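Local atomic coordinates of SusD superfamily protein (Bacteroides fragilis NCTC 9343, PDB entry 3NQP), a protein that probably binds glycans at the outer membrane surface, as SusD-family lipoproteins do when they pass sugars to a partner transporter. Residues G122-Y127 and K171-K176; F126-L131 and V138-T143; D130-Y135 and E165-I170. One frame throughout, in Å; residues are numbered along the deposited sequence.

Contact 1 of 3, residues G122-Y127 and K171-K176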
loop_
_atom_site.group_PDB
_atom_site.type_symbol
_atom_site.label_atom_id
_atom_site.label_comp_id
_atom_site.label_asym_id
_atom_site.label_seq_id
_atom_site.Cartn_x
_atom_site.Cartn_y
_atom_site.Cartn_z
ATOM N N GLY A 122 -4.858 6.234 16.336
ATOM C CA GLY A 122 -4.248 5.377 15.340
ATOM C C GLY A 122 -4.272 5.979 13.943
ATOM O O GLY A 122 -3.296 5.890 13.186
ATOM N N LEU A 123 -5.414 6.525 13.563
ATOM C CA LEU A 123 -5.593 7.093 12.244
ATOM C C LEU A 123 -4.839 8.390 12.083
ATOM O O LEU A 123 -4.379 8.710 10.973
ATOM C CB LEU A 123 -7.080 7.310 11.956
ATOM C CG LEU A 123 -7.892 6.044 11.688
ATOM C CD1 LEU A 123 -9.405 6.408 11.500
ATOM C CD2 LEU A 123 -7.390 5.224 10.494
ATOM N N ARG A 124 -4.643 9.129 13.172
ATOM C CA ARG A 124 -3.862 10.353 13.050
ATOM C C ARG A 124 -2.383 9.991 12.802
ATOM O O ARG A 124 -1.727 10.629 11.969
ATOM C CB ARG A 124 -3.977 11.270 14.248
ATOM C CG ARG A 124 -3.390 12.642 13.975
ATOM C CD ARG A 124 -3.869 13.638 15.048
ATOM N NE ARG A 124 -3.281 13.334 16.353
ATOM C CZ ARG A 124 -3.509 14.043 17.458
ATOM N NH1 ARG A 124 -4.338 15.083 17.430
ATOM N NH2 ARG A 124 -2.895 13.731 18.584
ATOM N N ALA A 125 -1.892 8.943 13.463
ATOM C CA ALA A 125 -0.588 8.379 13.149
ATOM C C ALA A 125 -0.506 7.931 11.675
ATOM O O ALA A 125 0.500 8.120 11.008
ATOM C CB ALA A 125 -0.289 7.165 14.058
ATOM N N PHE A 126 -1.543 7.240 11.218
ATOM C CA PHE A 126 -1.570 6.708 9.878
ATOM C C PHE A 126 -1.367 7.812 8.845
ATOM O O PHE A 126 -0.543 7.685 7.952
ATOM C CB PHE A 126 -2.888 5.987 9.640
ATOM C CG PHE A 126 -3.062 5.511 8.243
ATOM C CD1 PHE A 126 -2.565 4.284 7.862
ATOM C CD2 PHE A 126 -3.730 6.280 7.320
ATOM C CE1 PHE A 126 -2.726 3.837 6.586
ATOM C CE2 PHE A 126 -3.901 5.840 6.024
ATOM C CZ PHE A 126 -3.388 4.607 5.657
ATOM N N TYR A 127 -2.155 8.869 8.951
ATOM C CA TYR A 127 -2.071 9.949 8.006
ATOM C C TYR A 127 -0.715 10.642 8.117
ATOM O O TYR A 127 -0.069 10.899 7.123
ATOM C CB TYR A 127 -3.180 10.966 8.240
ATOM C CG TYR A 127 -4.550 10.565 7.708
ATOM C CD1 TYR A 127 -4.759 10.267 6.353
ATOM C CD2 TYR A 127 -5.648 10.541 8.542
ATOM C CE1 TYR A 127 -6.047 9.936 5.858
ATOM C CE2 TYR A 127 -6.933 10.228 8.054
ATOM C CZ TYR A 127 -7.134 9.943 6.732
ATOM O OH TYR A 127 -8.424 9.651 6.301
ATOM N N LYS A 171 4.714 8.694 16.833
ATOM C CA LYS A 171 4.945 7.663 17.844
ATOM C C LYS A 171 4.140 7.944 19.139
ATOM O O LYS A 171 3.613 7.021 19.763
ATOM C CB LYS A 171 6.451 7.526 18.106
ATOM C CG LYS A 171 7.187 6.799 16.929
ATOM C CD LYS A 171 8.703 6.733 17.077
ATOM C CE LYS A 171 9.413 5.925 15.980
ATOM N NZ LYS A 171 10.920 6.003 16.107
ATOM N N SER A 172 4.014 9.207 19.530
ATOM C CA SER A 172 3.150 9.536 20.666
ATOM C C SER A 172 1.723 9.069 20.409
ATOM O O SER A 172 1.092 8.429 21.264
ATOM C CB SER A 172 3.180 11.031 20.908
ATOM O OG SER A 172 2.288 11.355 21.934
ATOM N N ASP A 173 1.235 9.323 19.191
ATOM C CA ASP A 173 -0.117 8.891 18.796
ATOM C C ASP A 173 -0.297 7.399 18.745
ATOM O O ASP A 173 -1.352 6.897 19.110
ATOM C CB ASP A 173 -0.574 9.542 17.470
ATOM C CG ASP A 173 -0.939 11.019 17.640
ATOM O OD1 ASP A 173 -1.153 11.443 18.805
ATOM O OD2 ASP A 173 -1.011 11.746 16.620
ATOM N N LEU A 174 0.728 6.676 18.309
ATOM C CA LEU A 174 0.602 5.225 18.277
ATOM C C LEU A 174 0.514 4.683 19.716
ATOM O O LEU A 174 -0.289 3.793 20.008
ATOM C CB LEU A 174 1.780 4.601 17.562
ATOM C CG LEU A 174 1.796 4.828 16.035
ATOM C CD1 LEU A 174 3.181 4.475 15.417
ATOM C CD2 LEU A 174 0.677 4.046 15.349
ATOM N N ASN A 175 1.349 5.201 20.600
ATOM C CA ASN A 175 1.301 4.778 22.011
ATOM C C ASN A 175 -0.031 5.109 22.670
ATOM O O ASN A 175 -0.527 4.321 23.428
ATOM C CB ASN A 175 2.444 5.390 22.841
ATOM C CG ASN A 175 3.807 4.747 22.550
ATOM O OD1 ASN A 175 3.913 3.628 22.022
ATOM N ND2 ASN A 175 4.860 5.457 22.927
ATOM N N LYS A 176 -0.581 6.286 22.399
ATOM C CA LYS A 176 -1.878 6.659 22.958
ATOM C C LYS A 176 -2.968 5.721 22.400
ATOM O O LYS A 176 -3.833 5.294 23.135
ATOM C CB LYS A 176 -2.193 8.101 22.645
ATOM C CG LYS A 176 -3.093 8.786 23.653
ATOM C CD LYS A 176 -2.458 9.045 24.996
ATOM C CE LYS A 176 -3.314 10.039 25.827
ATOM N NZ LYS A 176 -3.508 9.613 27.235
HETATM O O HOH W 1 0.599 11.412 14.319
#

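Contact 2 of 3, residues F126-L131 and V138-T143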
loop_
_atom_site.group_PDB
_atom_site.type_symbol
_atom_site.label_atom_id
_atom_site.label_comp_id
_atom_site.label_asym_id
_atom_site.label_seq_id
_atom_site.Cartn_x
_atom_site.Cartn_y
_atom_site.Cartn_z
ATOM N N PHE A 126 -1.543 7.240 11.218
ATOM C CA PHE A 126 -1.570 6.708 9.878
ATOM C C PHE A 126 -1.367 7.812 8.845
ATOM O O PHE A 126 -0.543 7.685 7.952
ATOM C CB PHE A 126 -2.888 5.987 9.640
ATOM C CG PHE A 126 -3.062 5.511 8.243
ATOM C CD1 PHE A 126 -2.565 4.284 7.862
ATOM C CD2 PHE A 126 -3.730 6.280 7.320
ATOM C CE1 PHE A 126 -2.726 3.837 6.586
ATOM C CE2 PHE A 126 -3.901 5.840 6.024
ATOM C CZ PHE A 126 -3.388 4.607 5.657
ATOM N N TYR A 127 -2.155 8.869 8.951
ATOM C CA TYR A 127 -2.071 9.949 8.006
ATOM C C TYR A 127 -0.715 10.642 8.117
ATOM O O TYR A 127 -0.069 10.899 7.123
ATOM C CB TYR A 127 -3.180 10.966 8.240
ATOM C CG TYR A 127 -4.550 10.565 7.708
ATOM C CD1 TYR A 127 -4.759 10.267 6.353
ATOM C CD2 TYR A 127 -5.648 10.541 8.542
ATOM C CE1 TYR A 127 -6.047 9.936 5.858
ATOM C CE2 TYR A 127 -6.933 10.228 8.054
ATOM C CZ TYR A 127 -7.134 9.943 6.732
ATOM O OH TYR A 127 -8.424 9.651 6.301
ATOM N N TYR A 128 -0.269 10.925 9.330
ATOM C CA TYR A 128 1.011 11.618 9.456
ATOM C C TYR A 128 2.207 10.795 8.972
ATOM O O TYR A 128 3.223 11.365 8.589
ATOM C CB TYR A 128 1.226 12.150 10.883
ATOM C CG TYR A 128 0.644 13.552 11.057
ATOM C CD1 TYR A 128 1.192 14.657 10.395
ATOM C CD2 TYR A 128 -0.447 13.757 11.837
ATOM C CE1 TYR A 128 0.646 15.945 10.527
ATOM C CE2 TYR A 128 -0.987 15.047 12.017
ATOM C CZ TYR A 128 -0.437 16.135 11.364
ATOM O OH TYR A 128 -0.985 17.402 11.558
ATOM N N PHE A 129 2.094 9.469 8.992
ATOM C CA PHE A 129 3.177 8.586 8.543
ATOM C C PHE A 129 3.270 8.598 7.006
ATOM O O PHE A 129 4.383 8.571 6.460
ATOM C CB PHE A 129 2.991 7.168 9.102
ATOM C CG PHE A 129 4.088 6.183 8.732
ATOM C CD1 PHE A 129 5.423 6.490 8.884
ATOM C CD2 PHE A 129 3.753 4.916 8.248
ATOM C CE1 PHE A 129 6.407 5.568 8.565
ATOM C CE2 PHE A 129 4.713 3.990 7.921
ATOM C CZ PHE A 129 6.070 4.318 8.091
ATOM N N ASP A 130 2.134 8.650 6.308
ATOM C CA ASP A 130 2.159 8.924 4.854
ATOM C C ASP A 130 2.825 10.299 4.605
ATOM O O ASP A 130 3.726 10.414 3.741
ATOM C CB ASP A 130 0.778 8.867 4.235
ATOM C CG ASP A 130 0.368 7.433 3.771
ATOM O OD1 ASP A 130 1.101 6.459 4.040
ATOM O OD2 ASP A 130 -0.705 7.316 3.162
ATOM N N LEU A 131 2.400 11.333 5.335
ATOM C CA LEU A 131 2.966 12.669 5.121
ATOM C C LEU A 131 4.476 12.661 5.387
ATOM O O LEU A 131 5.251 13.255 4.635
ATOM C CB LEU A 131 2.250 13.731 5.971
ATOM C CG LEU A 131 0.804 14.051 5.520
ATOM C CD1 LEU A 131 0.178 14.957 6.513
ATOM C CD2 LEU A 131 0.697 14.675 4.131
ATOM N N VAL A 138 6.379 18.338 7.696
ATOM C CA VAL A 138 5.097 18.927 7.293
ATOM C C VAL A 138 4.542 19.723 8.477
ATOM O O VAL A 138 4.985 19.525 9.620
ATOM C CB VAL A 138 4.035 17.855 6.926
ATOM C CG1 VAL A 138 4.452 17.044 5.656
ATOM C CG2 VAL A 138 3.709 16.973 8.148
ATOM N N PRO A 139 3.564 20.613 8.235
ATOM C CA PRO A 139 2.929 21.325 9.355
ATOM C C PRO A 139 2.326 20.354 10.348
ATOM O O PRO A 139 1.723 19.359 9.931
ATOM C CB PRO A 139 1.811 22.114 8.673
ATOM C CG PRO A 139 2.253 22.283 7.270
ATOM C CD PRO A 139 2.994 21.026 6.941
ATOM N N LEU A 140 2.499 20.586 11.648
ATOM C CA LEU A 140 1.883 19.712 12.644
ATOM C C LEU A 140 0.591 20.335 13.172
ATOM O O LEU A 140 0.604 21.057 14.185
ATOM C CB LEU A 140 2.831 19.410 13.818
ATOM C CG LEU A 140 3.775 18.245 13.677
ATOM C CD1 LEU A 140 4.690 18.165 14.936
ATOM C CD2 LEU A 140 2.964 16.895 13.396
ATOM N N ARG A 141 -0.511 20.045 12.483
ATOM C CA ARG A 141 -1.849 20.465 12.906
ATOM C C ARG A 141 -2.433 19.446 13.858
ATOM O O ARG A 141 -2.766 18.317 13.459
ATOM C CB ARG A 141 -2.772 20.640 11.697
ATOM C CG ARG A 141 -2.234 21.652 10.707
ATOM C CD ARG A 141 -3.297 22.374 9.887
ATOM N NE ARG A 141 -2.818 23.686 9.422
ATOM C CZ ARG A 141 -2.076 23.890 8.332
ATOM N NH1 ARG A 141 -1.694 22.870 7.549
ATOM N NH2 ARG A 141 -1.705 25.129 8.020
ATOM N N LEU A 142 -2.559 19.855 15.121
ATOM C CA LEU A 142 -3.044 18.981 16.193
ATOM C C LEU A 142 -4.276 19.525 16.976
ATOM O O LEU A 142 -4.908 18.785 17.720
ATOM C CB LEU A 142 -1.893 18.689 17.182
ATOM C CG LEU A 142 -0.627 18.078 16.571
ATOM C CD1 LEU A 142 0.536 17.975 17.597
ATOM C CD2 LEU A 142 -0.984 16.706 15.951
ATOM N N THR A 143 -4.586 20.807 16.816
ATOM C CA THR A 143 -5.690 21.446 17.530
ATOM C C THR A 143 -6.483 22.270 16.546
ATOM O O THR A 143 -7.511 21.800 16.069
ATOM C CB THR A 143 -5.168 22.341 18.668
ATOM O OG1 THR A 143 -4.301 23.339 18.125
ATOM C CG2 THR A 143 -4.385 21.495 19.723
#

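Contact 3 of 3, residues D130-Y135 and E165-I170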
loop_
_atom_site.group_PDB
_atom_site.type_symbol
_atom_site.label_atom_id
_atom_site.label_comp_id
_atom_site.label_asym_id
_atom_site.label_seq_id
_atom_site.Cartn_x
_atom_site.Cartn_y
_atom_site.Cartn_z
ATOM N N ASP A 130 2.134 8.650 6.308
ATOM C CA ASP A 130 2.159 8.924 4.854
ATOM C C ASP A 130 2.825 10.299 4.605
ATOM O O ASP A 130 3.726 10.414 3.741
ATOM C CB ASP A 130 0.778 8.867 4.235
ATOM C CG ASP A 130 0.368 7.433 3.771
ATOM O OD1 ASP A 130 1.101 6.459 4.040
ATOM O OD2 ASP A 130 -0.705 7.316 3.162
ATOM N N LEU A 131 2.400 11.333 5.335
ATOM C CA LEU A 131 2.966 12.669 5.121
ATOM C C LEU A 131 4.476 12.661 5.387
ATOM O O LEU A 131 5.251 13.255 4.635
ATOM C CB LEU A 131 2.250 13.731 5.971
ATOM C CG LEU A 131 0.804 14.051 5.520
ATOM C CD1 LEU A 131 0.178 14.957 6.513
ATOM C CD2 LEU A 131 0.697 14.675 4.131
ATOM N N TYR A 132 4.918 11.947 6.422
ATOM C CA TYR A 132 6.378 11.861 6.722
ATOM C C TYR A 132 7.156 11.143 5.630
ATOM O O TYR A 132 8.234 11.567 5.245
ATOM C CB TYR A 132 6.584 11.159 8.070
ATOM C CG TYR A 132 7.975 10.815 8.493
ATOM C CD1 TYR A 132 8.596 9.677 8.023
ATOM C CD2 TYR A 132 8.695 11.656 9.370
ATOM C CE1 TYR A 132 9.860 9.333 8.414
ATOM C CE2 TYR A 132 9.979 11.312 9.807
ATOM C CZ TYR A 132 10.557 10.138 9.328
ATOM O OH TYR A 132 11.816 9.746 9.725
ATOM N N ARG A 133 6.623 10.030 5.122
ATOM C CA ARG A 133 7.321 9.297 4.073
ATOM C C ARG A 133 7.349 10.014 2.724
ATOM O O ARG A 133 8.275 9.843 1.928
ATOM C CB ARG A 133 6.719 7.907 3.923
ATOM C CG ARG A 133 6.972 7.051 5.168
ATOM C CD ARG A 133 6.491 5.614 4.964
ATOM N NE ARG A 133 5.053 5.558 4.900
ATOM C CZ ARG A 133 4.359 4.449 4.740
ATOM N NH1 ARG A 133 4.974 3.267 4.666
ATOM N NH2 ARG A 133 3.049 4.515 4.705
ATOM N N ILE A 134 6.317 10.797 2.457
ATOM C CA ILE A 134 6.218 11.530 1.202
ATOM C C ILE A 134 6.984 12.849 1.283
ATOM O O ILE A 134 7.721 13.152 0.398
ATOM C CB ILE A 134 4.741 11.809 0.847
ATOM C CG1 ILE A 134 4.016 10.504 0.550
ATOM C CG2 ILE A 134 4.575 12.852 -0.336
ATOM C CD1 ILE A 134 4.436 9.839 -0.759
ATOM N N TYR A 135 6.800 13.603 2.363
ATOM C CA TYR A 135 7.322 14.983 2.453
ATOM C C TYR A 135 8.424 15.181 3.487
ATOM O O TYR A 135 9.108 16.203 3.422
ATOM C CB TYR A 135 6.184 15.946 2.819
ATOM C CG TYR A 135 5.109 16.031 1.776
ATOM C CD1 TYR A 135 5.333 16.676 0.582
ATOM C CD2 TYR A 135 3.866 15.431 1.976
ATOM C CE1 TYR A 135 4.361 16.721 -0.402
ATOM C CE2 TYR A 135 2.885 15.480 1.006
ATOM C CZ TYR A 135 3.125 16.133 -0.176
ATOM O OH TYR A 135 2.154 16.192 -1.152
ATOM N N GLU A 165 10.351 15.994 14.549
ATOM C CA GLU A 165 9.178 16.481 15.288
ATOM C C GLU A 165 7.911 15.737 14.844
ATOM O O GLU A 165 7.091 15.385 15.690
ATOM C CB GLU A 165 8.973 17.974 15.109
ATOM C CG GLU A 165 10.060 18.815 15.802
ATOM C CD GLU A 165 9.982 20.287 15.448
ATOM O OE1 GLU A 165 9.782 20.655 14.299
ATOM O OE2 GLU A 165 10.156 21.094 16.350
ATOM N N VAL A 166 7.759 15.527 13.525
ATOM C CA VAL A 166 6.582 14.798 12.965
ATOM C C VAL A 166 6.561 13.350 13.489
ATOM O O VAL A 166 5.501 12.828 13.905
ATOM C CB VAL A 166 6.563 14.836 11.430
ATOM C CG1 VAL A 166 5.468 13.963 10.853
ATOM C CG2 VAL A 166 6.405 16.316 10.935
HETATM N N MSE A 167 7.727 12.697 13.481
HETATM C CA MSE A 167 7.811 11.295 13.934
HETATM C C MSE A 167 7.605 11.186 15.441
HETATM O O MSE A 167 7.051 10.212 15.938
HETATM C CB MSE A 167 9.167 10.682 13.595
HETATM C CG MSE A 167 9.241 9.175 13.873
HETATM SE SE MSE A 167 7.812 8.070 13.162
HETATM C CE MSE A 167 8.233 8.091 11.291
ATOM N N THR A 168 8.070 12.171 16.182
ATOM C CA THR A 168 7.779 12.183 17.626
ATOM C C THR A 168 6.262 12.128 17.849
ATOM O O THR A 168 5.787 11.366 18.698
ATOM C CB THR A 168 8.454 13.377 18.307
ATOM O OG1 THR A 168 9.863 13.164 18.198
ATOM C CG2 THR A 168 8.059 13.509 19.773
ATOM N N GLN A 169 5.507 12.872 17.043
ATOM C CA GLN A 169 4.084 12.941 17.174
ATOM C C GLN A 169 3.433 11.651 16.744
ATOM O O GLN A 169 2.484 11.177 17.390
ATOM C CB GLN A 169 3.506 14.051 16.308
ATOM C CG GLN A 169 1.975 14.203 16.471
ATOM C CD GLN A 169 1.564 14.559 17.885
ATOM O OE1 GLN A 169 2.238 15.331 18.558
ATOM N NE2 GLN A 169 0.438 14.001 18.339
ATOM N N ILE A 170 3.914 11.122 15.616
ATOM C CA ILE A 170 3.413 9.848 15.125
ATOM C C ILE A 170 3.541 8.796 16.242
ATOM O O ILE A 170 2.613 8.071 16.552
ATOM C CB ILE A 170 4.162 9.393 13.877
ATOM C CG1 ILE A 170 3.764 10.227 12.654
ATOM C CG2 ILE A 170 3.870 7.969 13.601
ATOM C CD1 ILE A 170 4.685 9.965 11.418
#

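Contact 1 of 3, residues G122-Y127 and K171-K176
A buried salt bridge between two antiparallel helices, R124 on helix 110-135 and D173 on helix 163-181, carries this contact, with a small apolar patch beside it. The arginine lies edge-on to the carboxylate: NE of R124 donates to OD2 of D173 over 2.8 Å, and NH2 of R124 donates to OD1 of D173 over 2.9 Å. The second bond is almost straight, at 174°, and reaches OD1 on its syn side, whereas NE comes at OD2 from above the carboxylate plane. Two bonds to two oxygens fix the rotation of both groups, although their planes stay moderately turned against each other. R124 can do this because CG stands anti to its backbone N (chi1 -168°) and the chain then bends at chi3, which brings the NE edge round to D173.

The short helical segments run at 153° to each other, their axes 8.1 Å apart, as in the antiparallel helix pairs of the TPR-like helical part of SusD proteins. Such a close approach suits A125, whose lone methyl lets the neighbouring backbone come near; the CA atoms of A125 and D173 are 5.7 Å apart. The methyl of A125 also receives the CD2 branch of L174, with CB of A125 3.5 Å from CD2 of L174, and L174 continues this apolar layer onto L206 and M207 of helix 200-216.

D173 is gripped further. A water donates to its OD2 and, weakly, to the carbonyl O of R124, and NE2 of Q169, one turn earlier on the same helix, also bonds OD2. The arginine's remaining amino group, NH1, is held by N96 of helix 89-102. With so many donors around it, the buried carboxylate would be expected to remain ionised.

Contact 2 of 3, residues F126-L131 and V138-T143
The backbones of helix 110-135 and the irregular chain V138-T143 come nearest at L131 and V138, whose CA atoms lie 7.0 Å apart. This is a helix whose following loop turns back along it: V138-T143 belongs to the connection to helix 163-181 in the SusD-like N-terminal region. From the helix, Y128 extends its side chain to the loop. A long, flat side chain with a polar end suits position 128, because its ring packs against the apolar side chains of the loop while its hydroxyl bonds to the loop backbone. CD2 of L140 sits over one face in a CH-pi contact, 4.2 Å from the centroid and displaced toward the rim, while CG2 of V138 and the carbonyl O of P139 lie at the edge. V138 branches to serve two partners: CG1, anti to the carbonyl carbon (chi1 -65°), lies 4.0 Å from CB of L131, leaving CG2 to face the tyrosine edge. Beyond these segments, F89 and I92 of helix 89-102 and I170 of helix 163-181 also touch Y128, and ND2 of N96 donates to the carbonyl O of R141. That same oxygen takes the hydroxyl at the far end of the ring: OH of Y128 donates to O of R141 at 2.8 Å, meeting it at a C=O...O angle of 110° and 35° out of the carbonyl plane.

Contact 3 of 3, residues D130-Y135 and E165-I170
A trans first torsion (chi1 173°) carries the ring of Y132 away from its own backbone N and toward helix 163-181, where selenomethionine M167, bent at both its second and third torsions, curls its terminal methyl back over that ring. CE of M167 stands 3.5 Å from the ring centroid of Y132, only 12° off the normal, so this is a CH-pi contact over the centre of the face, and the selenium behind it makes the arrangement a Met-aromatic pair. A flexible, unbranched residue suits this place because it can fold to the ring's position. The beta-branched V166 and I170, one turn apart, meet the base of the tyrosine side chain rather than the ring face: CG1 of V166 lies 4.1 Å and CD1 of I170 4.0 Å from CB of Y132.

The short helical segments are antiparallel at 157°, with axes 10.3 Å apart, which leaves room for the aromatic ring. The hydroxyl of Y132 passes beyond the apolar patch to a weak hydrogen bond with D222. Across the interface the contact probably rests mainly on dispersion, with a small contribution from the methyl's slightly positive hydrogens facing the electron-rich ring.

Helix 110-135 runs through all three contacts, which follow one another along it as segments 122-127, 126-131 and 130-135. Contacts 1 and 3 pair it with helix 163-181, and since the two helices are antiparallel, the later segment 130-135 meets the earlier 165-170. Contact 2 adds the loop between them. The centres of contacts 2 and 3 are about 6 Å apart, and each lies about 10 Å from that of contact 1. Q169 lies by both L142 and R124, and N96 of helix 89-102 bonds R124 NH1 in contact 1 and R141 O in contact 2. Together they hold helix, return loop and next helix together within the SusD-like N-terminal region.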